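Local coordinates for scaffolding protein (Clostridium cellulolyticum, PDB 1G43) that probably anchors the cellulosome to cellulose, serving as the family IIIa cellulose-binding domain of its scaffoldin, at residues I22-K27 / L43-T48; H93-A98 / T116-N121. All coordinates share one frame; numbering follows the deposited sequence.

Contact 1: I22-K27 / L43-T48. With CA (calcium ion), chain B.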
ATOM      1  N   ILE A  22      -0.531  10.066   6.913  1.00 19.73           N
ATOM      2  CA  ILE A  22       0.086   8.765   6.985  1.00 19.33           C
ATOM      3  C   ILE A  22       0.552   8.535   5.552  1.00 21.28           C
ATOM      4  O   ILE A  22      -0.236   8.671   4.603  1.00 21.93           O
ATOM      5  CB  ILE A  22      -0.927   7.704   7.479  1.00 19.31           C
ATOM      6  CG1 ILE A  22      -1.421   8.143   8.864  1.00 18.55           C
ATOM      7  CG2 ILE A  22      -0.302   6.307   7.463  1.00 17.46           C
ATOM      8  CD1 ILE A  22      -2.035   7.074   9.788  1.00 20.26           C
ATOM      9  N   TYR A  23       1.837   8.254   5.376  1.00 21.68           N
ATOM     10  CA  TYR A  23       2.355   8.006   4.041  1.00 21.83           C
ATOM     11  C   TYR A  23       2.528   6.519   3.912  1.00 22.96           C
ATOM     12  O   TYR A  23       2.801   5.873   4.905  1.00 23.84           O
ATOM     13  CB  TYR A  23       3.709   8.686   3.824  1.00 23.06           C
ATOM     14  CG  TYR A  23       3.654  10.197   3.915  1.00 25.23           C
ATOM     15  CD1 TYR A  23       3.545  10.837   5.151  1.00 27.53           C
ATOM     16  CD2 TYR A  23       3.634  10.976   2.768  1.00 26.41           C
ATOM     17  CE1 TYR A  23       3.411  12.196   5.230  1.00 28.80           C
ATOM     18  CE2 TYR A  23       3.500  12.332   2.842  1.00 27.18           C
ATOM     19  CZ  TYR A  23       3.387  12.935   4.072  1.00 29.36           C
ATOM     20  OH  TYR A  23       3.236  14.301   4.146  1.00 34.47           O
ATOM     21  N   ALA A  24       2.363   5.991   2.695  1.00 21.12           N
ATOM     22  CA  ALA A  24       2.521   4.576   2.404  1.00 20.69           C
ATOM     23  C   ALA A  24       2.993   4.476   0.951  1.00 22.02           C
ATOM     24  O   ALA A  24       2.223   4.731   0.022  1.00 23.52           O
ATOM     25  CB  ALA A  24       1.220   3.859   2.576  1.00 18.24           C
ATOM     26  N   ARG A  25       4.257   4.119   0.748  1.00 22.42           N
ATOM     27  CA  ARG A  25       4.789   4.014  -0.607  1.00 23.85           C
ATOM     28  C   ARG A  25       5.300   2.624  -0.858  1.00 23.40           C
ATOM     29  O   ARG A  25       6.023   2.071  -0.047  1.00 24.85           O
ATOM     30  CB  ARG A  25       5.891   5.041  -0.801  1.00 23.70           C
ATOM     31  CG  ARG A  25       5.366   6.457  -0.543  1.00 25.37           C
ATOM     32  CD  ARG A  25       6.492   7.383  -0.227  1.00 26.93           C
ATOM     33  NE  ARG A  25       6.037   8.754  -0.067  1.00 26.69           N
ATOM     34  CZ  ARG A  25       6.837   9.751   0.295  1.00 26.05           C
ATOM     35  NH1 ARG A  25       8.118   9.519   0.530  1.00 25.12           N
ATOM     36  NH2 ARG A  25       6.353  10.971   0.423  1.00 26.25           N
ATOM     37  N   PHE A  26       4.934   2.058  -1.995  1.00 24.19           N
ATOM     38  CA  PHE A  26       5.342   0.702  -2.318  1.00 23.58           C
ATOM     39  C   PHE A  26       6.045   0.568  -3.649  1.00 24.53           C
ATOM     40  O   PHE A  26       5.698   1.239  -4.616  1.00 23.81           O
ATOM     41  CB  PHE A  26       4.130  -0.230  -2.377  1.00 22.30           C
ATOM     42  CG  PHE A  26       3.156  -0.055  -1.268  1.00 22.95           C
ATOM     43  CD1 PHE A  26       2.189   0.943  -1.322  1.00 22.94           C
ATOM     44  CD2 PHE A  26       3.180  -0.904  -0.170  1.00 22.25           C
ATOM     45  CE1 PHE A  26       1.250   1.093  -0.288  1.00 23.24           C
ATOM     46  CE2 PHE A  26       2.252  -0.764   0.865  1.00 22.38           C
ATOM     47  CZ  PHE A  26       1.285   0.233   0.809  1.00 23.32           C
ATOM     48  N   LYS A  27       7.041  -0.308  -3.691  1.00 24.72           N
ATOM     49  CA  LYS A  27       7.715  -0.607  -4.950  1.00 25.68           C
ATOM     50  C   LYS A  27       7.431  -2.100  -5.077  1.00 25.82           C
ATOM     51  O   LYS A  27       7.975  -2.907  -4.342  1.00 26.02           O
ATOM     52  CB  LYS A  27       9.215  -0.321  -4.885  1.00 28.06           C
ATOM     53  CG  LYS A  27       9.776   0.014  -6.276  1.00 33.18           C
ATOM     54  CD  LYS A  27      11.304   0.041  -6.323  1.00 36.58           C
ATOM     55  CE  LYS A  27      11.836   1.438  -5.971  1.00 41.27           C
ATOM     56  NZ  LYS A  27      11.247   2.524  -6.868  1.00 41.41           N
ATOM     57  N   LEU A  43      -3.064  -3.921  -2.139  1.00 25.60           N
ATOM     58  CA  LEU A  43      -2.043  -3.662  -1.146  1.00 24.45           C
ATOM     59  C   LEU A  43      -2.787  -3.221   0.118  1.00 23.44           C
ATOM     60  O   LEU A  43      -3.800  -2.513   0.033  1.00 23.82           O
ATOM     61  CB  LEU A  43      -1.091  -2.571  -1.661  1.00 24.00           C
ATOM     62  CG  LEU A  43      -0.121  -3.023  -2.757  1.00 25.26           C
ATOM     63  CD1 LEU A  43       0.390  -1.852  -3.561  1.00 24.48           C
ATOM     64  CD2 LEU A  43       1.038  -3.777  -2.122  1.00 25.71           C
ATOM     65  N   ARG A  44      -2.301  -3.648   1.278  1.00 20.40           N
ATOM     66  CA  ARG A  44      -2.926  -3.292   2.541  1.00 21.16           C
ATOM     67  C   ARG A  44      -1.970  -2.703   3.580  1.00 21.91           C
ATOM     68  O   ARG A  44      -0.823  -3.141   3.712  1.00 20.74           O
ATOM     69  CB  ARG A  44      -3.594  -4.506   3.151  1.00 22.25           C
ATOM     70  CG  ARG A  44      -4.724  -5.074   2.350  1.00 24.71           C
ATOM     71  CD  ARG A  44      -5.361  -6.157   3.163  1.00 25.65           C
ATOM     72  NE  ARG A  44      -6.600  -6.619   2.586  1.00 30.92           N
ATOM     73  CZ  ARG A  44      -7.192  -7.750   2.957  1.00 34.44           C
ATOM     74  NH1 ARG A  44      -6.639  -8.495   3.903  1.00 35.44           N
ATOM     75  NH2 ARG A  44      -8.316  -8.147   2.374  1.00 36.61           N
ATOM     76  N   TYR A  45      -2.465  -1.728   4.338  1.00 22.08           N
ATOM     77  CA  TYR A  45      -1.674  -1.050   5.379  1.00 21.21           C
ATOM     78  C   TYR A  45      -2.526  -0.991   6.640  1.00 19.47           C
ATOM     79  O   TYR A  45      -3.502  -0.260   6.685  1.00 19.25           O
ATOM     80  CB  TYR A  45      -1.320   0.375   4.935  1.00 19.93           C
ATOM     81  CG  TYR A  45      -0.439   1.134   5.917  1.00 19.82           C
ATOM     82  CD1 TYR A  45       0.938   1.052   5.842  1.00 17.67           C
ATOM     83  CD2 TYR A  45      -0.994   1.882   6.949  1.00 19.78           C
ATOM     84  CE1 TYR A  45       1.755   1.691   6.778  1.00 20.17           C
ATOM     85  CE2 TYR A  45      -0.186   2.531   7.895  1.00 20.15           C
ATOM     86  CZ  TYR A  45       1.192   2.420   7.802  1.00 20.22           C
ATOM     87  OH  TYR A  45       2.007   2.991   8.748  1.00 22.42           O
ATOM     88  N   TYR A  46      -2.127  -1.725   7.667  1.00 18.37           N
ATOM     89  CA  TYR A  46      -2.899  -1.797   8.902  1.00 18.69           C
ATOM     90  C   TYR A  46      -2.589  -0.744   9.978  1.00 20.03           C
ATOM     91  O   TYR A  46      -1.442  -0.482  10.274  1.00 22.00           O
ATOM     92  CB  TYR A  46      -2.768  -3.205   9.465  1.00 19.46           C
ATOM     93  CG  TYR A  46      -3.404  -4.274   8.582  1.00 20.62           C
ATOM     94  CD1 TYR A  46      -2.750  -4.767   7.448  1.00 21.76           C
ATOM     95  CD2 TYR A  46      -4.655  -4.786   8.891  1.00 21.81           C
ATOM     96  CE1 TYR A  46      -3.331  -5.755   6.646  1.00 21.47           C
ATOM     97  CE2 TYR A  46      -5.252  -5.762   8.103  1.00 23.03           C
ATOM     98  CZ  TYR A  46      -4.586  -6.250   6.983  1.00 23.78           C
ATOM     99  OH  TYR A  46      -5.191  -7.242   6.237  1.00 26.13           O
ATOM    100  N   TYR A  47      -3.617  -0.156  10.577  1.00 19.44           N
ATOM    101  CA  TYR A  47      -3.411   0.886  11.584  1.00 19.38           C
ATOM    102  C   TYR A  47      -4.519   0.990  12.610  1.00 20.27           C
ATOM    103  O   TYR A  47      -5.554   0.319  12.497  1.00 20.55           O
ATOM    104  CB  TYR A  47      -3.304   2.250  10.901  1.00 19.25           C
ATOM    105  CG  TYR A  47      -4.569   2.650  10.157  1.00 17.80           C
ATOM    106  CD1 TYR A  47      -4.917   2.023   8.966  1.00 18.17           C
ATOM    107  CD2 TYR A  47      -5.422   3.640  10.645  1.00 19.09           C
ATOM    108  CE1 TYR A  47      -6.063   2.359   8.271  1.00 15.55           C
ATOM    109  CE2 TYR A  47      -6.593   3.996   9.953  1.00 16.96           C
ATOM    110  CZ  TYR A  47      -6.896   3.342   8.755  1.00 17.17           C
ATOM    111  OH  TYR A  47      -7.983   3.677   8.003  1.00 16.30           O
ATOM    112  N   THR A  48      -4.290   1.832  13.627  1.00 19.61           N
ATOM    113  CA  THR A  48      -5.306   2.089  14.635  1.00 19.79           C
ATOM    114  C   THR A  48      -5.833   3.482  14.345  1.00 19.57           C
ATOM    115  O   THR A  48      -5.093   4.456  14.266  1.00 21.90           O
ATOM    116  CB  THR A  48      -4.797   1.987  16.109  1.00 20.46           C
ATOM    117  OG1 THR A  48      -3.537   2.647  16.254  1.00 20.30           O
ATOM    118  CG2 THR A  48      -4.691   0.500  16.533  1.00 22.34           C
TER
HETATM  119 CA    CA B 200      -3.088   4.920  15.548  1.00 20.04          CA
HETATM  120  O   HOH W   1       3.646   4.400   7.007  1.00 28.45           O
HETATM  121  O   HOH W   2      -2.656   6.180  13.123  1.00 13.77           O
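I22-K27 and the strand part of L43-T48 (43-47) come from opposite sheets of the beta-sandwich, running roughly antiparallel at 149° with their axes 9.3 Å apart at the closest. No hydrogen bond passes directly between them; I22, A24 and F26 turn inward from one sheet to meet Y45 and L43 of the other in the buried core of this cellulose-binding module. CG2 of I22 approaches CE2 of Y45 at 3.8 Å, the two side chains lying aslant. This methyl reaches across because it stands anti to the backbone N, while CG1 sits beside that N. Further along, the CB of A24 lies 4.3 Å from CD1 of the same tyrosine ring, whose CG is likewise anti to its own N (chi1 -177°), extending the phenol across the interface. At the other end F26 and L43 slide past each other in opposite senses. CD1 of L43 sits over one face of the F26 ring, 4.3 Å from the centroid and displaced toward the rim, a CH-pi contact, while CD2 approaches CD2 of F26. The polar end of Y45 is bridged back to the first strand: one water donates to both Y45 OH and Y23 O, linking the sheets through a buried phenol. Just past the second strand, T48 grips the calcium ion through both its carbonyl and its hydroxyl oxygen; D50, D127, N130 and D131 complete the protein ligands. T48 O and T48 OG1 each stand 2.4 Å from the calcium.

Contact 2: H93-A98 / T116-N121. With ZN (zinc ion), chain C.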
ATOM      1  N   HIS A  93      -8.303  -1.037  11.650  1.00 20.42           N
ATOM      2  CA  HIS A  93      -8.714  -0.706  10.283  1.00 20.11           C
ATOM      3  C   HIS A  93      -7.542  -0.908   9.336  1.00 20.06           C
ATOM      4  O   HIS A  93      -6.409  -1.110   9.767  1.00 22.36           O
ATOM      5  CB  HIS A  93      -9.196   0.750  10.155  1.00 18.28           C
ATOM      6  CG  HIS A  93     -10.487   1.021  10.847  1.00 18.93           C
ATOM      7  ND1 HIS A  93     -10.568   1.290  12.196  1.00 19.51           N
ATOM      8  CD2 HIS A  93     -11.758   1.019  10.385  1.00 19.94           C
ATOM      9  CE1 HIS A  93     -11.831   1.444  12.535  1.00 18.99           C
ATOM     10  NE2 HIS A  93     -12.575   1.286  11.454  1.00 19.20           N
ATOM     11  N   TYR A  94      -7.799  -0.838   8.041  1.00 19.07           N
ATOM     12  CA  TYR A  94      -6.714  -0.994   7.119  1.00 18.83           C
ATOM     13  C   TYR A  94      -6.959  -0.268   5.824  1.00 19.02           C
ATOM     14  O   TYR A  94      -8.082  -0.176   5.356  1.00 19.71           O
ATOM     15  CB  TYR A  94      -6.430  -2.481   6.865  1.00 19.46           C
ATOM     16  CG  TYR A  94      -7.460  -3.261   6.049  1.00 23.92           C
ATOM     17  CD1 TYR A  94      -7.359  -3.356   4.653  1.00 24.63           C
ATOM     18  CD2 TYR A  94      -8.489  -3.974   6.678  1.00 23.74           C
ATOM     19  CE1 TYR A  94      -8.239  -4.143   3.910  1.00 25.48           C
ATOM     20  CE2 TYR A  94      -9.374  -4.764   5.942  1.00 26.10           C
ATOM     21  CZ  TYR A  94      -9.241  -4.842   4.568  1.00 26.29           C
ATOM     22  OH  TYR A  94     -10.118  -5.603   3.853  1.00 28.04           O
ATOM     23  N   LEU A  95      -5.898   0.288   5.266  1.00 17.65           N
ATOM     24  CA  LEU A  95      -5.992   0.957   3.988  1.00 18.82           C
ATOM     25  C   LEU A  95      -5.868  -0.137   2.945  1.00 18.80           C
ATOM     26  O   LEU A  95      -5.081  -1.045   3.114  1.00 20.17           O
ATOM     27  CB  LEU A  95      -4.831   1.944   3.802  1.00 17.18           C
ATOM     28  CG  LEU A  95      -4.468   2.350   2.363  1.00 16.85           C
ATOM     29  CD1 LEU A  95      -5.655   2.960   1.608  1.00 13.44           C
ATOM     30  CD2 LEU A  95      -3.309   3.313   2.429  1.00 15.67           C
ATOM     31  N   GLU A  96      -6.663  -0.072   1.890  1.00 19.39           N
ATOM     32  CA  GLU A  96      -6.518  -1.034   0.818  1.00 20.19           C
ATOM     33  C   GLU A  96      -6.291  -0.249  -0.447  1.00 19.81           C
ATOM     34  O   GLU A  96      -7.142   0.524  -0.853  1.00 18.76           O
ATOM     35  CB  GLU A  96      -7.739  -1.921   0.634  1.00 20.54           C
ATOM     36  CG  GLU A  96      -7.507  -2.939  -0.475  1.00 24.31           C
ATOM     37  CD  GLU A  96      -8.634  -3.935  -0.605  1.00 26.74           C
ATOM     38  OE1 GLU A  96      -9.726  -3.538  -1.057  1.00 29.21           O
ATOM     39  OE2 GLU A  96      -8.427  -5.106  -0.240  1.00 28.14           O
ATOM     40  N   VAL A  97      -5.123  -0.431  -1.051  1.00 20.71           N
ATOM     41  CA  VAL A  97      -4.797   0.256  -2.288  1.00 21.10           C
ATOM     42  C   VAL A  97      -5.098  -0.662  -3.468  1.00 23.65           C
ATOM     43  O   VAL A  97      -4.716  -1.837  -3.469  1.00 25.66           O
ATOM     44  CB  VAL A  97      -3.315   0.677  -2.306  1.00 21.04           C
ATOM     45  CG1 VAL A  97      -3.000   1.415  -3.578  1.00 21.63           C
ATOM     46  CG2 VAL A  97      -3.016   1.572  -1.131  1.00 19.31           C
ATOM     47  N   ALA A  98      -5.799  -0.152  -4.467  1.00 24.56           N
ATOM     48  CA  ALA A  98      -6.130  -0.963  -5.633  1.00 25.54           C
ATOM     49  C   ALA A  98      -5.940  -0.130  -6.876  1.00 26.88           C
ATOM     50  O   ALA A  98      -5.712   1.060  -6.778  1.00 27.25           O
ATOM     51  CB  ALA A  98      -7.550  -1.431  -5.552  1.00 24.22           C
ATOM     52  N   THR A 116       1.420   6.872  -1.922  1.00 19.63           N
ATOM     53  CA  THR A 116       0.133   7.266  -1.393  1.00 18.91           C
ATOM     54  C   THR A 116       0.215   7.893  -0.011  1.00 19.48           C
ATOM     55  O   THR A 116       1.206   7.748   0.727  1.00 17.03           O
ATOM     56  CB  THR A 116      -0.803   6.041  -1.252  1.00 19.06           C
ATOM     57  OG1 THR A 116      -0.447   5.322  -0.062  1.00 20.67           O
ATOM     58  CG2 THR A 116      -0.662   5.085  -2.449  1.00 19.05           C
ATOM     59  N   ARG A 117      -0.866   8.585   0.332  1.00 19.53           N
ATOM     60  CA  ARG A 117      -0.979   9.189   1.635  1.00 19.62           C
ATOM     61  C   ARG A 117      -2.448   9.403   1.946  1.00 19.40           C
ATOM     62  O   ARG A 117      -3.292   9.395   1.049  1.00 18.35           O
ATOM     63  CB  ARG A 117      -0.195  10.520   1.698  1.00 22.51           C
ATOM     64  CG  ARG A 117      -0.921  11.770   1.157  1.00 21.30           C
ATOM     65  CD  ARG A 117       0.042  12.954   0.998  1.00 21.75           C
ATOM     66  NE  ARG A 117      -0.252  13.656  -0.239  1.00 23.50           N
ATOM     67  CZ  ARG A 117      -0.895  14.805  -0.311  1.00 24.19           C
ATOM     68  NH1 ARG A 117      -1.309  15.414   0.793  1.00 26.51           N
ATOM     69  NH2 ARG A 117      -1.166  15.322  -1.491  1.00 23.80           N
ATOM     70  N   PHE A 118      -2.750   9.542   3.222  1.00 16.48           N
ATOM     71  CA  PHE A 118      -4.101   9.830   3.622  1.00 18.25           C
ATOM     72  C   PHE A 118      -4.101  10.627   4.931  1.00 18.05           C
ATOM     73  O   PHE A 118      -3.153  10.576   5.706  1.00 17.49           O
ATOM     74  CB  PHE A 118      -4.969   8.563   3.713  1.00 16.98           C
ATOM     75  CG  PHE A 118      -4.559   7.594   4.764  1.00 16.47           C
ATOM     76  CD1 PHE A 118      -3.597   6.627   4.501  1.00 17.08           C
ATOM     77  CD2 PHE A 118      -5.185   7.590   5.997  1.00 17.90           C
ATOM     78  CE1 PHE A 118      -3.273   5.658   5.452  1.00 17.26           C
ATOM     79  CE2 PHE A 118      -4.872   6.631   6.959  1.00 19.20           C
ATOM     80  CZ  PHE A 118      -3.911   5.657   6.682  1.00 17.87           C
ATOM     81  N   ALA A 119      -5.165  11.387   5.149  1.00 18.15           N
ATOM     82  CA  ALA A 119      -5.261  12.235   6.332  1.00 19.23           C
ATOM     83  C   ALA A 119      -6.721  12.446   6.700  1.00 18.87           C
ATOM     84  O   ALA A 119      -7.627  12.104   5.929  1.00 18.80           O
ATOM     85  CB  ALA A 119      -4.586  13.570   6.037  1.00 19.07           C
ATOM     86  N   ARG A 120      -6.961  12.978   7.889  1.00 17.78           N
ATOM     87  CA  ARG A 120      -8.331  13.238   8.277  1.00 19.07           C
ATOM     88  C   ARG A 120      -8.725  14.549   7.627  1.00 20.18           C
ATOM     89  O   ARG A 120      -7.873  15.405   7.342  1.00 21.58           O
ATOM     90  CB  ARG A 120      -8.473  13.358   9.790  1.00 19.67           C
ATOM     91  CG  ARG A 120      -8.187  12.097  10.563  1.00 18.61           C
ATOM     92  CD  ARG A 120      -7.968  12.441  11.999  1.00 19.03           C
ATOM     93  NE  ARG A 120      -7.607  11.277  12.783  1.00 20.47           N
ATOM     94  CZ  ARG A 120      -7.121  11.331  14.015  1.00 21.26           C
ATOM     95  NH1 ARG A 120      -6.937  12.505  14.592  1.00 19.13           N
ATOM     96  NH2 ARG A 120      -6.815  10.211  14.668  1.00 20.79           N
ATOM     97  N   ASN A 121     -10.013  14.705   7.385  1.00 21.81           N
ATOM     98  CA  ASN A 121     -10.517  15.916   6.782  1.00 23.55           C
ATOM     99  C   ASN A 121     -10.213  17.150   7.634  1.00 24.70           C
ATOM    100  O   ASN A 121     -10.166  18.256   7.110  1.00 25.58           O
ATOM    101  CB  ASN A 121     -12.015  15.792   6.556  1.00 25.33           C
ATOM    102  CG  ASN A 121     -12.361  14.731   5.508  1.00 29.99           C
ATOM    103  OD1 ASN A 121     -13.535  14.534   5.168  1.00 33.20           O
ATOM    104  ND2 ASN A 121     -11.340  14.031   4.998  1.00 29.44           N
TER
HETATM  105 ZN    ZN C 201     -14.502   1.661  11.188  1.00 24.50          ZN
HETATM  106  O   HOH W   3     -15.381   2.307  12.186  1.00 31.06           O
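T116 opens the second segment facing V97 and L95: its CG2 lies 4.4 Å from CG2 of V97, and its OG1 is 4.3 Å from CD2 of L95. That hydroxyl is satisfied within its own sheet by a hydrogen bond with A24 O. R117 leaves the strand pointing away from H93-A98 at its CB, and its guanidinium forms a salt bridge with D60 and a cation-pi contact with W58. F118 comes next and points inward again, its CE1 3.8 Å from CD2 of L95, with CD1 nearly as close. The leucine methyl meets the ring obliquely, and the two side chains pass in opposite directions. Here the sheets of the beta-sandwich face each other, their strands at 140° and 10.1 Å apart at closest approach, with no hydrogen bond between them. The F118 ring also meets that of F81. Beyond A119, R120 hydrogen-bonds Q49 O, just after strand 41-47, through NH2 and S124 OG through NH1, and makes a cation-pi contact with F126. On the first segment, H93 binds a zinc ion through NE2 at 2.0 Å.

Overall arrangement
Contacts 1 and 2 are neighbouring portions of one sandwich core, their centres about 7 Å apart. Strands 18-30 and 111-120 pair antiparallel in one sheet; strands 41-47 and 91-99 do so in the other, so each contact bridges the same two sheets. Within the second of these sheets the contacts are joined by a probable hydrogen bond from V97 N to L43 O, 2.7 Å. Between them the rings of Y47 and F118 meet, joining contact 1 to contact 2 across the interface. The calcium bound at T48 in contact 1 is about 9 Å from the F118 side chain of contact 2, whereas the I22 side chain of contact 1 lies about 14 Å from a bound zinc ion.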